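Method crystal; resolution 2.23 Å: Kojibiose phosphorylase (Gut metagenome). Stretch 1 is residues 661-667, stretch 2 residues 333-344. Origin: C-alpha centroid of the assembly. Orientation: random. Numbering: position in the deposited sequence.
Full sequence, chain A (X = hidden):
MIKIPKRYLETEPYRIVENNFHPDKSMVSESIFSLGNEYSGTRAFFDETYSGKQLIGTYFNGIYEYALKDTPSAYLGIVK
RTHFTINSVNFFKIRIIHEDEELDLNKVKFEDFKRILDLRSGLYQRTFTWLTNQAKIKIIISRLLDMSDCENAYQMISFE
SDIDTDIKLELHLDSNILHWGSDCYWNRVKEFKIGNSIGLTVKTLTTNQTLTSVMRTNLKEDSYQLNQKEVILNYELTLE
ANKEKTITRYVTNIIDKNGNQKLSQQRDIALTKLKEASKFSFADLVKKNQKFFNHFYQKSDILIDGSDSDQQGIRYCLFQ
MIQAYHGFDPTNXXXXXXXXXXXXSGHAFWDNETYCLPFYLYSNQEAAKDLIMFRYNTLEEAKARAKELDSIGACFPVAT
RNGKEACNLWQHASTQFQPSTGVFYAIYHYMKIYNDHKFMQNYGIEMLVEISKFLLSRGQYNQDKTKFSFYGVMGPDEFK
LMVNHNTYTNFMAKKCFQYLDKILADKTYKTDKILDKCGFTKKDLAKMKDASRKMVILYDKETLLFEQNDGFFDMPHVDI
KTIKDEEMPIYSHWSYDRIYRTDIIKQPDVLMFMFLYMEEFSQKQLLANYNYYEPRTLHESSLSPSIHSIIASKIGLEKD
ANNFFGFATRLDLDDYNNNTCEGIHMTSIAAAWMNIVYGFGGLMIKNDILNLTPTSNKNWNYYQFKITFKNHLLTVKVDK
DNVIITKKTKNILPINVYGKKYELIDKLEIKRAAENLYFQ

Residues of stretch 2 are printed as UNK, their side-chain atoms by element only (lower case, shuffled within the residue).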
ATOM      1  N   CYS A 661     -16.906 -15.803 -15.448  1.00 31.04           N
ATOM      2  CA  CYS A 661     -18.153 -15.348 -14.750  1.00 31.93           C
ATOM      3  C   CYS A 661     -18.150 -13.824 -14.644  1.00 32.89           C
ATOM      4  O   CYS A 661     -19.226 -13.251 -14.780  1.00 33.36           O
ATOM      5  CB  CYS A 661     -18.343 -15.992 -13.374  1.00 32.12           C
ATOM      6  SG  CYS A 661     -16.945 -15.833 -12.230  1.00 34.06           S
ATOM      7  N   GLU A 662     -16.968 -13.207 -14.489  1.00 34.50           N
ATOM      8  CA  GLU A 662     -16.786 -11.744 -14.299  1.00 35.60           C
ATOM      9  C   GLU A 662     -16.901 -11.005 -15.636  1.00 34.61           C
ATOM     10  O   GLU A 662     -17.151  -9.773 -15.629  1.00 34.36           O
ATOM     11  CB  GLU A 662     -15.400 -11.407 -13.737  1.00 37.38           C
ATOM     12  CG  GLU A 662     -15.130 -11.874 -12.314  1.00 39.45           C
ATOM     13  CD  GLU A 662     -13.692 -11.632 -11.859  1.00 41.80           C
ATOM     14  OE1 GLU A 662     -12.997 -10.810 -12.476  1.00 44.52           O
ATOM     15  OE2 GLU A 662     -13.249 -12.287 -10.908  1.00 46.17           O
ATOM     16  N   GLY A 663     -16.692 -11.696 -16.750  1.00 33.13           N
ATOM     17  CA  GLY A 663     -16.590 -11.026 -18.062  1.00 32.42           C
ATOM     18  C   GLY A 663     -15.614 -11.744 -18.964  1.00 31.66           C
ATOM     19  O   GLY A 663     -14.923 -12.673 -18.498  1.00 30.98           O
ATOM     20  N   ILE A 664     -15.631 -11.393 -20.240  1.00 31.11           N
ATOM     21  CA  ILE A 664     -14.706 -11.970 -21.254  1.00 30.49           C
ATOM     22  C   ILE A 664     -13.364 -11.253 -21.073  1.00 30.36           C
ATOM     23  O   ILE A 664     -13.363 -10.121 -20.489  1.00 30.03           O
ATOM     24  CB  ILE A 664     -15.287 -11.817 -22.674  1.00 30.60           C
ATOM     25  CG1 ILE A 664     -15.406 -10.352 -23.109  1.00 31.13           C
ATOM     26  CG2 ILE A 664     -16.618 -12.531 -22.786  1.00 30.84           C
ATOM     27  CD1 ILE A 664     -15.987 -10.194 -24.487  1.00 31.49           C
ATOM     28  N   HIS A 665     -12.281 -11.883 -21.522  1.00 29.24           N
ATOM     29  CA  HIS A 665     -10.898 -11.356 -21.461  1.00 29.37           C
ATOM     30  C   HIS A 665     -10.505 -10.769 -22.827  1.00 29.70           C
ATOM     31  O   HIS A 665     -10.106 -11.530 -23.740  1.00 27.58           O
ATOM     32  CB  HIS A 665      -9.940 -12.460 -21.035  1.00 28.98           C
ATOM     33  CG  HIS A 665     -10.236 -13.077 -19.721  1.00 28.82           C
ATOM     34  ND1 HIS A 665     -11.284 -13.920 -19.541  1.00 28.30           N
ATOM     35  CD2 HIS A 665      -9.572 -13.029 -18.551  1.00 28.72           C
ATOM     36  CE1 HIS A 665     -11.270 -14.361 -18.307  1.00 28.59           C
ATOM     37  NE2 HIS A 665     -10.239 -13.829 -17.681  1.00 28.40           N
ATOM     38  N   MET A 666     -10.594  -9.450 -22.934  1.00 30.65           N
ATOM     39  CA  MET A 666     -10.527  -8.726 -24.219  1.00 32.32           C
ATOM     40  C   MET A 666      -9.128  -8.928 -24.831  1.00 31.96           C
ATOM     41  O   MET A 666      -9.042  -9.254 -26.010  1.00 32.05           O
ATOM     42  CB  MET A 666     -10.828  -7.251 -23.956  1.00 34.55           C
ATOM     43  CG  MET A 666     -11.634  -6.571 -25.028  1.00 36.56           C
ATOM     44  SD  MET A 666     -13.086  -7.506 -25.531  1.00 39.84           S
ATOM     45  CE  MET A 666     -12.632  -7.782 -27.239  1.00 38.94           C
ATOM     46  N   THR A 667      -8.060  -8.760 -24.054  1.00 31.76           N
ATOM     47  CA  THR A 667      -6.663  -8.895 -24.553  1.00 32.37           C
ATOM     48  C   THR A 667      -6.426 -10.336 -25.018  1.00 31.33           C
ATOM     49  O   THR A 667      -5.805 -10.527 -26.060  1.00 31.34           O
ATOM     50  CB  THR A 667      -5.619  -8.490 -23.515  1.00 32.00           C
ATOM     51  OG1 THR A 667      -5.758  -7.089 -23.363  1.00 32.49           O
ATOM     52  CG2 THR A 667      -4.203  -8.783 -23.961  1.00 32.74           C
ATOM     53  N   UNK A 333     -13.281   3.853 -25.782  1.00 32.31           N
ATOM     54  CA  UNK A 333     -12.106   2.958 -25.738  1.00 32.34           C
ATOM     55  C   UNK A 333     -12.570   1.541 -25.402  1.00 32.00           C
ATOM     56  O   UNK A 333     -13.754   1.346 -25.090  1.00 32.59           O
ATOM     57  c   UNK A 333     -11.522   3.349 -23.315  1.00 32.58           C
ATOM     58  o   UNK A 333      -9.848   2.725 -24.901  1.00 32.84           O
ATOM     59  c   UNK A 333     -11.057   3.473 -24.743  1.00 32.23           C
ATOM     60  N   UNK A 334     -11.638   0.602 -25.468  1.00 30.87           N
ATOM     61  CA  UNK A 334     -11.859  -0.833 -25.151  1.00 30.32           C
ATOM     62  C   UNK A 334     -11.509  -1.048 -23.671  1.00 30.32           C
ATOM     63  O   UNK A 334     -10.355  -0.766 -23.289  1.00 30.34           O
ATOM     64  c   UNK A 334     -10.592  -2.241 -28.554  1.00 29.65           C
ATOM     65  c   UNK A 334     -11.143  -3.166 -25.761  1.00 29.65           C
ATOM     66  c   UNK A 334     -10.999  -1.698 -26.094  1.00 29.46           C
ATOM     67  c   UNK A 334     -11.323  -1.395 -27.559  1.00 29.46           C
ATOM     68  N   UNK A 335     -12.463  -1.534 -22.880  1.00 30.13           N
ATOM     69  CA  UNK A 335     -12.206  -2.063 -21.527  1.00 29.94           C
ATOM     70  C   UNK A 335     -11.565  -3.456 -21.560  1.00 29.45           C
ATOM     71  O   UNK A 335     -11.827  -4.238 -22.498  1.00 28.48           O
ATOM     72  N   UNK A 336     -10.804  -3.786 -20.519  1.00 28.80           N
ATOM     73  CA  UNK A 336     -10.174  -5.107 -20.312  1.00 28.49           C
ATOM     74  C   UNK A 336     -11.194  -6.260 -20.367  1.00 28.47           C
ATOM     75  O   UNK A 336     -10.741  -7.399 -20.613  1.00 28.04           O
ATOM     76  c   UNK A 336      -9.433  -5.112 -19.001  1.00 28.30           C
ATOM     77  N   UNK A 337     -12.485  -6.025 -20.103  1.00 28.66           N
ATOM     78  CA  UNK A 337     -13.542  -7.055 -20.333  1.00 28.77           C
ATOM     79  C   UNK A 337     -14.621  -6.492 -21.256  1.00 28.91           C
ATOM     80  O   UNK A 337     -15.789  -6.939 -21.145  1.00 28.83           O
ATOM     81  c   UNK A 337     -13.140  -7.954 -17.975  1.00 30.22           C
ATOM     82  c   UNK A 337     -14.164  -7.535 -19.016  1.00 29.39           C
ATOM     83  c   UNK A 337     -13.667  -8.787 -16.846  1.00 30.90           C
ATOM     84  c   UNK A 337     -12.567  -9.146 -15.874  1.00 31.62           C
ATOM     85  n   UNK A 337     -11.595 -10.098 -16.467  1.00 32.99           N
ATOM     86  N   UNK A 338     -14.234  -5.597 -22.172  1.00 29.58           N
ATOM     87  CA  UNK A 338     -15.160  -4.831 -23.027  1.00 29.53           C
ATOM     88  C   UNK A 338     -16.313  -4.296 -22.187  1.00 29.65           C
ATOM     89  O   UNK A 338     -16.034  -3.785 -21.081  1.00 29.32           O
ATOM     90  N   UNK A 339     -17.558  -4.448 -22.643  1.00 29.30           N
ATOM     91  CA  UNK A 339     -18.729  -4.050 -21.820  1.00 29.68           C
ATOM     92  C   UNK A 339     -19.488  -5.307 -21.403  1.00 29.55           C
ATOM     93  O   UNK A 339     -20.702  -5.364 -21.631  1.00 30.96           O
ATOM     94  c   UNK A 339     -19.584  -3.057 -22.612  1.00 30.01           C
ATOM     95  c   UNK A 339     -18.353  -1.049 -21.710  1.00 30.41           C
ATOM     96  c   UNK A 339     -18.886  -1.735 -22.963  1.00 30.46           C
ATOM     97  c   UNK A 339     -19.842  -0.796 -23.697  1.00 31.10           C
ATOM     98  N   UNK A 340     -18.792  -6.269 -20.791  1.00 29.28           N
ATOM     99  CA  UNK A 340     -19.366  -7.589 -20.430  1.00 29.25           C
ATOM    100  C   UNK A 340     -19.387  -7.800 -18.921  1.00 29.40           C
ATOM    101  O   UNK A 340     -19.761  -8.891 -18.517  1.00 29.82           O
ATOM    102  o   UNK A 340     -17.325  -8.902 -20.533  1.00 28.68           O
ATOM    103  c   UNK A 340     -18.615  -8.729 -21.125  1.00 28.81           C
ATOM    104  c   UNK A 340     -18.500  -8.457 -22.603  1.00 29.13           C
ATOM    105  N   UNK A 341     -19.033  -6.805 -18.109  1.00 30.29           N
ATOM    106  CA  UNK A 341     -19.010  -7.005 -16.651  1.00 30.40           C
ATOM    107  C   UNK A 341     -18.412  -5.831 -15.907  1.00 31.47           C
ATOM    108  O   UNK A 341     -18.033  -4.808 -16.552  1.00 31.12           O
ATOM    109  N   UNK A 342     -18.311  -5.993 -14.591  1.00 32.22           N
ATOM    110  CA  UNK A 342     -17.906  -4.923 -13.646  1.00 32.81           C
ATOM    111  C   UNK A 342     -16.402  -4.982 -13.390  1.00 32.43           C
ATOM    112  O   UNK A 342     -15.760  -3.910 -13.388  1.00 31.80           O
ATOM    113  o   UNK A 342     -22.142  -4.352 -11.367  1.00 33.75           O
ATOM    114  o   UNK A 342     -20.390  -4.908 -10.159  1.00 35.70           O
ATOM    115  c   UNK A 342     -20.959  -4.669 -11.255  1.00 34.33           C
ATOM    116  c   UNK A 342     -18.686  -5.065 -12.341  1.00 33.10           C
ATOM    117  c   UNK A 342     -20.154  -4.788 -12.533  1.00 33.78           C
ATOM    118  N   UNK A 343     -15.863  -6.171 -13.142  1.00 32.93           N
ATOM    119  CA  UNK A 343     -14.404  -6.374 -12.932  1.00 33.64           C
ATOM    120  C   UNK A 343     -13.587  -5.630 -14.014  1.00 33.52           C
ATOM    121  O   UNK A 343     -13.887  -5.794 -15.213  1.00 32.91           O
ATOM    122  c   UNK A 343     -14.088  -7.853 -12.902  1.00 33.30           C
ATOM    123  N   UNK A 344     -12.619  -4.809 -13.580  1.00 34.64           N
ATOM    124  CA  UNK A 344     -11.666  -3.980 -14.379  1.00 35.41           C
ATOM    125  C   UNK A 344     -12.349  -2.709 -14.880  1.00 34.65           C
ATOM    126  O   UNK A 344     -11.702  -1.921 -15.597  1.00 33.53           O
ATOM    127  c   UNK A 344      -9.904  -5.705 -15.124  1.00 39.40           C
ATOM    128  c   UNK A 344     -10.992  -4.739 -15.534  1.00 37.22           C
ATOM    129  o   UNK A 344      -6.928  -8.422 -14.074  1.00 49.10           O
ATOM    130  c   UNK A 344      -8.674  -7.754 -15.524  1.00 42.66           C
ATOM    131  c   UNK A 344      -8.073  -6.352 -13.674  1.00 43.28           C
ATOM    132  c   UNK A 344      -7.880  -7.507 -14.419  1.00 44.95           C
ATOM    133  c   UNK A 344      -9.077  -5.465 -14.036  1.00 41.62           C
ATOM    134  c   UNK A 344      -9.681  -6.864 -15.854  1.00 42.18           C
TER
HETATM  135  O   HOH W   1      -8.037  -7.815 -21.253  1.00 26.70           O
HETATM  136  O   HOH W   2     -13.124 -12.322 -16.689  1.00 32.97           O
HETATM  137  O   HOH W   3     -17.937  -8.384 -13.500  1.00 26.10           O

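Position 333 carries one carbon bonded to an oxygen and a second carbon, the branched pattern of threonine; it lies out of reach of stretch 1, so Thr 333 is read from its atoms alone. Position 334 has four carbons, forked at the first with one arm two carbons long; its CA-to-CB bond points toward stretch 1, and the one-carbon arm packs 3.5 Å from Met 666 CG. This is Ile 334.

Position 335 has no side-chain atoms and is Gly 335. Position 336 has a single carbon, CB, which points away; the contact is made by the backbone, Met 666 N donating to the O of 336 at 3.1 Å with an N-H...O angle of 166°. This is Ala 336.

At position 337 four carbons in a row end in nitrogen. The CA approaches Ile 664 O at 3.1 Å, a CA-H...O contact bent to 132° at the hydrogen. The terminal nitrogen stands over one face of the His 665 ring, 4.1 Å from His 665 CD2, and 4.3 Å from Glu 662 OE1, beyond a salt bridge. The chain is that of Lys 337.

Position 338 lacks a side chain, and its positive phi (45°) favours glycine: Gly 338. Position 339 has four carbons forked at the second, pointing away without contact, giving Leu 339.

Position 340 repeats the one-carbon, one-oxygen, one-carbon pattern. Its side-chain oxygen donates to Lys 337 O (2.6 Å) and accepts from Ile 664 N (3.0 Å, 157°), so it is Thr 340. Position 341 is bare; an ideal CB would fall 2.0 Å from Glu 662 O, a clash, whereas the actual CA makes a nearly straight CA-H...O contact with that oxygen (3.5 Å, 174°). It is Gly 341.

Position 342 has three carbons, the third bearing two oxygens, and its end leads away: Glu 342. Position 343 has one carbon, CB, 3.2 Å from Glu 662 OE1: Ala 343. Position 344 has one carbon, then a six-carbon ring bearing oxygen, without contact here: Tyr 344.

The contact thus rests on two direct hydrogen bonds, supplemented by waters. Water 1 joins Ala 336 O (2.8 Å) to Thr 667 N (3.0 Å), water 2 joins Lys 337 NZ (2.7 Å) to Gly 663 O (2.6 Å), and water 3 joins Glu 342 N to Glu 662 O (both 2.7 Å). An ideal CB on Gly 663 would clash with Lys 337 CD and Thr 340 OG1.

Stretch 2 333-344: TIGAKGLTGEAY
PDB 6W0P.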